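Local coordinates for acyl-CoA N-acyltransferases (NAT) superfamily protein (Arabidopsis thaliana, PDB 6TH0), which probably transfers the acetyl group of acetyl-CoA to the N-terminal methionine of transmembrane proteins and to protein lysines, this chain being its GNAT-fold acetyltransferase domain, at residues Ser14-Glu17 / Arg18-Ile22; Ser33-Phe36 / Gln37-Asn41; Leu73-Ser77 / Glu78-Leu82. All blocks are in the same frame, centred on the assembly; numbering follows the deposited sequence.

Contact 1: residues Ser14-Glu17 / Arg18-Ile22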
loop_
_atom_site.group_PDB
_atom_site.type_symbol
_atom_site.label_atom_id
_atom_site.label_comp_id
_atom_site.label_asym_id
_atom_site.label_seq_id
_atom_site.Cartn_x
_atom_site.Cartn_y
_atom_site.Cartn_z
ATOM N N SER A 14 -0.228 17.464 -8.209
ATOM C CA SER A 14 -1.570 17.920 -8.545
ATOM C C SER A 14 -2.656 17.028 -7.955
ATOM O O SER A 14 -3.821 17.444 -7.922
ATOM C CB SER A 14 -1.741 17.998 -10.061
ATOM O OG SER A 14 -1.819 16.697 -10.622
ATOM N N ASP A 15 -2.301 15.829 -7.478
ATOM C CA ASP A 15 -3.233 14.921 -6.810
ATOM C C ASP A 15 -3.451 15.260 -5.338
ATOM O O ASP A 15 -4.289 14.620 -4.693
ATOM C CB ASP A 15 -2.720 13.475 -6.895
ATOM C CG ASP A 15 -2.646 12.952 -8.315
ATOM O OD1 ASP A 15 -3.594 13.187 -9.088
ATOM O OD2 ASP A 15 -1.625 12.308 -8.664
ATOM N N LEU A 16 -2.740 16.260 -4.800
ATOM C CA LEU A 16 -2.689 16.454 -3.353
ATOM C C LEU A 16 -4.083 16.566 -2.731
ATOM O O LEU A 16 -4.407 15.833 -1.794
ATOM C CB LEU A 16 -1.851 17.686 -3.018
ATOM C CG LEU A 16 -1.771 17.966 -1.519
ATOM C CD1 LEU A 16 -1.061 16.833 -0.809
ATOM C CD2 LEU A 16 -1.068 19.284 -1.255
ATOM N N GLU A 17 -4.893 17.512 -3.209
ATOM C CA GLU A 17 -6.222 17.730 -2.629
ATOM C C GLU A 17 -7.069 16.469 -2.692
ATOM O O GLU A 17 -7.643 16.039 -1.684
ATOM C CB GLU A 17 -6.934 18.876 -3.344
ATOM C CG GLU A 17 -8.162 19.387 -2.610
ATOM C CD GLU A 17 -8.993 20.337 -3.457
ATOM O OE1 GLU A 17 -8.415 21.003 -4.345
ATOM O OE2 GLU A 17 -10.222 20.409 -3.241
ATOM N N ARG A 18 -7.156 15.857 -3.872
ATOM C CA ARG A 18 -7.964 14.648 -4.011
ATOM C C ARG A 18 -7.431 13.521 -3.135
ATOM O O ARG A 18 -8.205 12.814 -2.483
ATOM C CB ARG A 18 -8.015 14.222 -5.479
ATOM C CG ARG A 18 -8.596 12.831 -5.715
ATOM C CD ARG A 18 -10.100 12.795 -5.449
ATOM N NE ARG A 18 -10.685 11.603 -6.057
ATOM C CZ ARG A 18 -11.938 11.199 -5.858
ATOM N NH1 ARG A 18 -12.740 11.895 -5.067
ATOM N NH2 ARG A 18 -12.388 10.109 -6.460
ATOM N N LEU A 19 -6.108 13.349 -3.095
ATOM C CA LEU A 19 -5.514 12.288 -2.293
ATOM C C LEU A 19 -5.862 12.444 -0.823
ATOM O O LEU A 19 -6.238 11.464 -0.158
ATOM C CB LEU A 19 -3.989 12.280 -2.472
ATOM C CG LEU A 19 -3.243 11.072 -1.897
ATOM C CD1 LEU A 19 -3.580 9.749 -2.587
ATOM C CD2 LEU A 19 -1.729 11.341 -1.875
ATOM N N GLU A 20 -5.732 13.660 -0.290
ATOM C CA GLU A 20 -6.050 13.865 1.116
ATOM C C GLU A 20 -7.520 13.585 1.359
ATOM O O GLU A 20 -7.886 12.907 2.323
ATOM C CB GLU A 20 -5.734 15.289 1.559
ATOM C CG GLU A 20 -4.267 15.625 1.746
ATOM C CD GLU A 20 -4.090 17.058 2.216
ATOM O OE1 GLU A 20 -4.604 17.974 1.536
ATOM O OE2 GLU A 20 -3.460 17.268 3.276
ATOM N N GLN A 21 -8.364 14.062 0.453
ATOM C CA GLN A 21 -9.808 13.949 0.633
ATOM C C GLN A 21 -10.258 12.490 0.623
ATOM O O GLN A 21 -11.035 12.068 1.486
ATOM C CB GLN A 21 -10.489 14.767 -0.461
ATOM C CG GLN A 21 -11.970 14.551 -0.644
ATOM C CD GLN A 21 -12.323 14.449 -2.115
ATOM O OE1 GLN A 21 -12.404 13.351 -2.669
ATOM N NE2 GLN A 21 -12.508 15.593 -2.764
ATOM N N ILE A 22 -9.778 11.704 -0.344
ATOM C CA ILE A 22 -10.170 10.300 -0.436
ATOM C C ILE A 22 -9.660 9.508 0.766
ATOM O O ILE A 22 -10.351 8.613 1.266
ATOM C CB ILE A 22 -9.710 9.693 -1.774
ATOM C CG1 ILE A 22 -10.455 8.371 -2.028
ATOM C CG2 ILE A 22 -8.185 9.461 -1.774
ATOM C CD1 ILE A 22 -10.333 7.868 -3.452
HETATM O O HOH W 1 -6.093 16.986 -6.516
#

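Contact 2: residues Ser33-Phe36 / Gln37-Asn41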
loop_
_atom_site.group_PDB
_atom_site.type_symbol
_atom_site.label_atom_id
_atom_site.label_comp_id
_atom_site.label_asym_id
_atom_site.label_seq_id
_atom_site.Cartn_x
_atom_site.Cartn_y
_atom_site.Cartn_z
ATOM N N SER A 33 -1.211 16.068 7.512
ATOM C CA SER A 33 -1.045 16.697 6.208
ATOM C C SER A 33 0.369 16.480 5.673
ATOM O O SER A 33 0.566 16.309 4.464
ATOM C CB SER A 33 -1.366 18.185 6.311
ATOM O OG SER A 33 -0.570 18.792 7.315
ATOM N N GLU A 34 1.367 16.473 6.560
ATOM C CA GLU A 34 2.737 16.229 6.121
ATOM C C GLU A 34 2.856 14.904 5.382
ATOM O O GLU A 34 3.632 14.783 4.427
ATOM C CB GLU A 34 3.695 16.250 7.314
ATOM C CG GLU A 34 4.044 17.623 7.842
ATOM C CD GLU A 34 4.760 18.478 6.809
ATOM O OE1 GLU A 34 4.878 18.038 5.645
ATOM O OE2 GLU A 34 5.227 19.581 7.164
ATOM N N PHE A 35 2.100 13.893 5.806
ATOM C CA PHE A 35 2.200 12.610 5.125
ATOM C C PHE A 35 1.847 12.748 3.650
ATOM O O PHE A 35 2.499 12.158 2.784
ATOM C CB PHE A 35 1.301 11.581 5.804
ATOM C CG PHE A 35 1.132 10.324 5.014
ATOM C CD1 PHE A 35 2.153 9.383 4.985
ATOM C CD2 PHE A 35 -0.049 10.059 4.339
ATOM C CE1 PHE A 35 2.016 8.205 4.272
ATOM C CE2 PHE A 35 -0.213 8.870 3.621
ATOM C CZ PHE A 35 0.837 7.939 3.587
ATOM N N PHE A 36 0.805 13.513 3.339
ATOM C CA PHE A 36 0.396 13.604 1.945
ATOM C C PHE A 36 1.366 14.428 1.118
ATOM O O PHE A 36 1.490 14.183 -0.088
ATOM C CB PHE A 36 -1.036 14.116 1.875
ATOM C CG PHE A 36 -1.996 13.168 2.514
ATOM C CD1 PHE A 36 -2.378 12.010 1.853
ATOM C CD2 PHE A 36 -2.471 13.399 3.793
ATOM C CE1 PHE A 36 -3.226 11.106 2.446
ATOM C CE2 PHE A 36 -3.340 12.501 4.389
ATOM C CZ PHE A 36 -3.713 11.348 3.713
ATOM N N GLN A 37 2.043 15.409 1.729
ATOM C CA GLN A 37 3.126 16.094 1.039
ATOM C C GLN A 37 4.244 15.113 0.710
ATOM O O GLN A 37 4.835 15.162 -0.375
ATOM C CB GLN A 37 3.676 17.246 1.891
ATOM C CG GLN A 37 2.818 18.502 1.964
ATOM C CD GLN A 37 2.684 19.210 0.625
ATOM O OE1 GLN A 37 3.573 19.141 -0.222
ATOM N NE2 GLN A 37 1.579 19.923 0.444
ATOM N N ASN A 38 4.594 14.261 1.673
ATOM C CA ASN A 38 5.602 13.233 1.434
ATOM C C ASN A 38 5.204 12.346 0.260
ATOM O O ASN A 38 6.015 12.077 -0.632
ATOM C CB ASN A 38 5.785 12.416 2.713
ATOM C CG ASN A 38 6.889 11.364 2.619
ATOM O OD1 ASN A 38 7.590 11.213 1.601
ATOM N ND2 ASN A 38 7.093 10.671 3.735
ATOM N N VAL A 39 3.942 11.934 0.210
ATOM C CA VAL A 39 3.491 11.028 -0.846
ATOM C C VAL A 39 3.666 11.682 -2.214
ATOM O O VAL A 39 4.302 11.121 -3.110
ATOM C CB VAL A 39 2.026 10.613 -0.613
ATOM C CG1 VAL A 39 1.481 9.870 -1.824
ATOM C CG2 VAL A 39 1.879 9.749 0.638
ATOM N N VAL A 40 3.117 12.891 -2.390
ATOM C CA VAL A 40 3.110 13.508 -3.717
ATOM C C VAL A 40 4.497 13.976 -4.134
ATOM O O VAL A 40 4.761 14.143 -5.332
ATOM C CB VAL A 40 2.109 14.675 -3.755
ATOM C CG1 VAL A 40 0.717 14.173 -3.332
ATOM C CG2 VAL A 40 2.598 15.844 -2.876
ATOM N N ASN A 41 5.385 14.221 -3.176
ATOM C CA ASN A 41 6.764 14.603 -3.456
ATOM C C ASN A 41 7.687 13.405 -3.646
ATOM O O ASN A 41 8.820 13.581 -4.109
ATOM C CB ASN A 41 7.287 15.508 -2.343
ATOM C CG ASN A 41 6.592 16.856 -2.336
ATOM O OD1 ASN A 41 6.285 17.404 -3.393
ATOM N ND2 ASN A 41 6.327 17.389 -1.148
#

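Contact 3: residues Leu73-Ser77 / Glu78-Leu82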
loop_
_atom_site.group_PDB
_atom_site.type_symbol
_atom_site.label_atom_id
_atom_site.label_comp_id
_atom_site.label_asym_id
_atom_site.label_seq_id
_atom_site.Cartn_x
_atom_site.Cartn_y
_atom_site.Cartn_z
ATOM N N LEU A 73 14.627 -0.474 5.343
ATOM C CA LEU A 73 15.786 -1.348 5.432
ATOM C C LEU A 73 15.374 -2.666 6.078
ATOM O O LEU A 73 14.735 -2.679 7.132
ATOM C CB LEU A 73 16.906 -0.685 6.233
ATOM C CG LEU A 73 17.661 0.439 5.520
ATOM C CD1 LEU A 73 18.617 1.125 6.471
ATOM C CD2 LEU A 73 18.448 -0.164 4.355
ATOM N N ALA A 74 15.733 -3.780 5.435
ATOM C CA ALA A 74 15.243 -5.076 5.896
ATOM C C ALA A 74 15.539 -5.303 7.377
ATOM O O ALA A 74 14.678 -5.790 8.120
ATOM C CB ALA A 74 15.842 -6.201 5.052
ATOM N N LYS A 75 16.757 -4.974 7.821
ATOM C CA LYS A 75 17.123 -5.259 9.205
ATOM C C LYS A 75 16.466 -4.320 10.204
ATOM O O LYS A 75 16.563 -4.570 11.411
ATOM C CB LYS A 75 18.640 -5.246 9.385
ATOM C CG LYS A 75 19.289 -6.546 8.933
ATOM C CD LYS A 75 20.405 -6.994 9.872
ATOM C CE LYS A 75 20.928 -8.383 9.512
ATOM N NZ LYS A 75 22.198 -8.701 10.241
ATOM N N GLU A 76 15.835 -3.245 9.748
ATOM C CA GLU A 76 15.093 -2.347 10.620
ATOM C C GLU A 76 13.598 -2.630 10.604
ATOM O O GLU A 76 12.827 -1.897 11.243
ATOM C CB GLU A 76 15.371 -0.888 10.231
ATOM C CG GLU A 76 16.851 -0.534 10.278
ATOM C CD GLU A 76 17.125 0.934 10.002
ATOM O OE1 GLU A 76 18.171 1.438 10.470
ATOM O OE2 GLU A 76 16.299 1.585 9.325
ATOM N N SER A 77 13.166 -3.637 9.842
ATOM C CA SER A 77 11.750 -3.953 9.735
ATOM C C SER A 77 11.359 -4.931 10.833
ATOM O O SER A 77 12.195 -5.660 11.375
ATOM C CB SER A 77 11.426 -4.564 8.369
ATOM O OG SER A 77 11.950 -5.883 8.298
ATOM N N GLU A 78 10.060 -4.970 11.131
ATOM C CA GLU A 78 9.592 -5.909 12.139
ATOM C C GLU A 78 9.589 -7.357 11.666
ATOM O O GLU A 78 9.378 -8.249 12.493
ATOM C CB GLU A 78 8.183 -5.530 12.582
ATOM C CG GLU A 78 7.143 -5.779 11.522
ATOM C CD GLU A 78 5.832 -5.078 11.824
ATOM O OE1 GLU A 78 5.800 -3.829 11.764
ATOM O OE2 GLU A 78 4.837 -5.781 12.111
ATOM N N ILE A 79 9.806 -7.623 10.381
ATOM C CA ILE A 79 9.820 -8.994 9.885
ATOM C C ILE A 79 11.241 -9.457 9.600
ATOM O O ILE A 79 11.443 -10.474 8.932
ATOM C CB ILE A 79 8.936 -9.163 8.640
ATOM C CG1 ILE A 79 9.453 -8.287 7.504
ATOM C CG2 ILE A 79 7.487 -8.851 8.965
ATOM C CD1 ILE A 79 8.692 -8.454 6.230
ATOM N N SER A 80 12.233 -8.745 10.129
ATOM C CA SER A 80 13.612 -9.167 9.952
ATOM C C SER A 80 13.820 -10.575 10.494
ATOM O O SER A 80 14.690 -11.306 10.012
ATOM C CB SER A 80 14.558 -8.179 10.632
ATOM O OG SER A 80 15.898 -8.492 10.329
ATOM N N ASP A 81 13.039 -10.964 11.508
ATOM C CA ASP A 81 13.159 -12.301 12.074
ATOM C C ASP A 81 12.737 -13.379 11.086
ATOM O O ASP A 81 13.058 -14.553 11.293
ATOM C CB ASP A 81 12.315 -12.436 13.341
ATOM C CG ASP A 81 10.828 -12.215 13.083
ATOM O OD1 ASP A 81 10.453 -11.179 12.502
ATOM O OD2 ASP A 81 10.029 -13.108 13.441
ATOM N N LEU A 82 12.025 -13.013 10.025
ATOM C CA LEU A 82 11.504 -14.003 9.092
ATOM C C LEU A 82 12.427 -14.241 7.907
ATOM O O LEU A 82 12.166 -15.152 7.112
ATOM C CB LEU A 82 10.140 -13.548 8.566
ATOM C CG LEU A 82 9.015 -13.257 9.555
ATOM C CD1 LEU A 82 7.814 -12.777 8.778
ATOM C CD2 LEU A 82 8.676 -14.495 10.380
#

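Contact 1: residues Ser14-Glu17 / Arg18-Ile22
Asp15 O receives the amide of Leu19 in the first turn of helix 16-26, which follows the opening strand of the GNAT fold. The backbone bonds run i to i+4: Leu19 N lies 2.7 Å from Asp15 O, and Glu20 N to Leu16 O and Gln21 N to Glu17 O repeat the step at 3.0 Å. Arg18 N is reached differently, by a water that accepts from this amide and donates to Ser14 O, bridging the two at the start of the helix.

Side-chain packing within the helix is slight: Leu16 CG is 4.2 Å from Glu20 OE1, while the leucine methyls serve helix 33-41; Leu19, buried, turns to Ile11 and Phe66. Leucines suit this inward side, and Glu17, on the exposed side, suits water.

The charged groups find partners mostly beyond these two turns. Asp15, although buried, has its carboxylate held by a salt bridge to Arg9 and, at OD2, by the backbone N of Asn12. Arg18 bends at its second torsion (chi2 71°), which brings NE to Leu63 O and lays Ile22 CD1 over one guanidinium face. Its NH1 donates to Gln21 OE1 at 2.8 Å; NH1 lies in the plane of that amide carbonyl, whereas Gln21 OE1 sits 24° out of the guanidinium plane.

Contact 2: residues Ser33-Phe36 / Gln37-Asn41
Val39 sets its CG2 methyl over one face of the Phe35 ring, one helical turn back, in a CH-pi contact 3.8 Å from the centroid and 20° off the ring normal. The methyl leans toward the rim, with CZ its nearest ring atom at 3.6 Å. Both first torsions matter: Phe35 carries CG opposite its backbone N (chi1 168°), and Val39 does the same with CG1, leaving CG2 beside its own N and facing the ring. A beta-branched valine suits the place, since CG2 meets the ring while CG1 remains for helix 16-26.

The two phenylalanines meet as edge and face: Phe35 CD2 stands 3.7 Å above the centre of the Phe36 ring, while Phe36 CZ lies at the edge of the Phe35 ring, in its plane. Tyr31 stacks on Phe35, and His23 meets Phe36 edge-to-face, extending the aromatic cluster. An alanine in place of Phe35 would probably leave Val39 CG2 without its ring face and open a gap beside Phe36 and Tyr31.

On the more polar side, Glu34 OE1 approaches Gln37 CB at 4.0 Å, with carboxylate and amide planes nearly perpendicular. Beneath the side chains, i to i+4 bonds such as Asn38 N to Glu34 O, 3.0 Å, hold the spacing. It is an amphipathic helix of the GNAT fold, its apolar side laid against strands 45-52 and 63-73.

Contact 3: residues Leu73-Ser77 / Glu78-Leu82
Ser77 and Ser80 bracket a type I beta turn, closed by a weak bond from Ser80 N to Ser77 O at 3.3 Å, after a 3-10 turn at 74-76. Ser77 ties the two turns together. Its OG sits between the backbone N and the carbonyl carbon (chi1 72°), from where it donates to Ala74 O at 2.7 Å and weakly accepts from Ile79 N at 3.5 Å. Ala74 O also takes the amide of Ser77, so one carbonyl is gripped twice by the same residue. A small hydroxyl suits this buried spot because it can serve both turns.

Ser80 points its CB toward the preceding turn, 3.5 Å from Ala74 O. Its OG, set opposite its backbone N, rests 3.6 Å from Lys75 CA and bonds to Tyr85 OH; the same tyrosine ring receives the Lys75 ammonium in a cation-pi contact. Ile79 lays CG1 against Ser77 OG at 3.6 Å.

The loop leaves strand 63-73 and leads toward strand 93-102. Ile79 packs on Leu94 of that strand, Tyr133 of strand 129-137 and Leu173, Val175 and Phe177 of strand 167-177, while Glu78 OE2 bonds to His135 and Asp81 forms a salt bridge with Arg156 of strand 153-164.

Contacts 1 and 2 belong to successive helices that pack side by side, their centres about 10 Å apart. Leu19 CD2 meets Val39 CG1 at 3.5 Å, so the apolar sides of both helices share one core; beside it Glu20 lays its aliphatic CG against the Phe36 ring, 3.4 Å from Phe36 CG. Contact 3 stands apart, in the loop between strands 63-73 and 93-102: its centre is about 31 Å from that of contact 1, on the opposite side of the chain's centre, and about 25 Å from that of contact 2. None of the three touches acetyl-CoA. The side chains of Arg18 and Phe35 are each about 11 Å from the cofactor, and that of Glu78 about 12 Å.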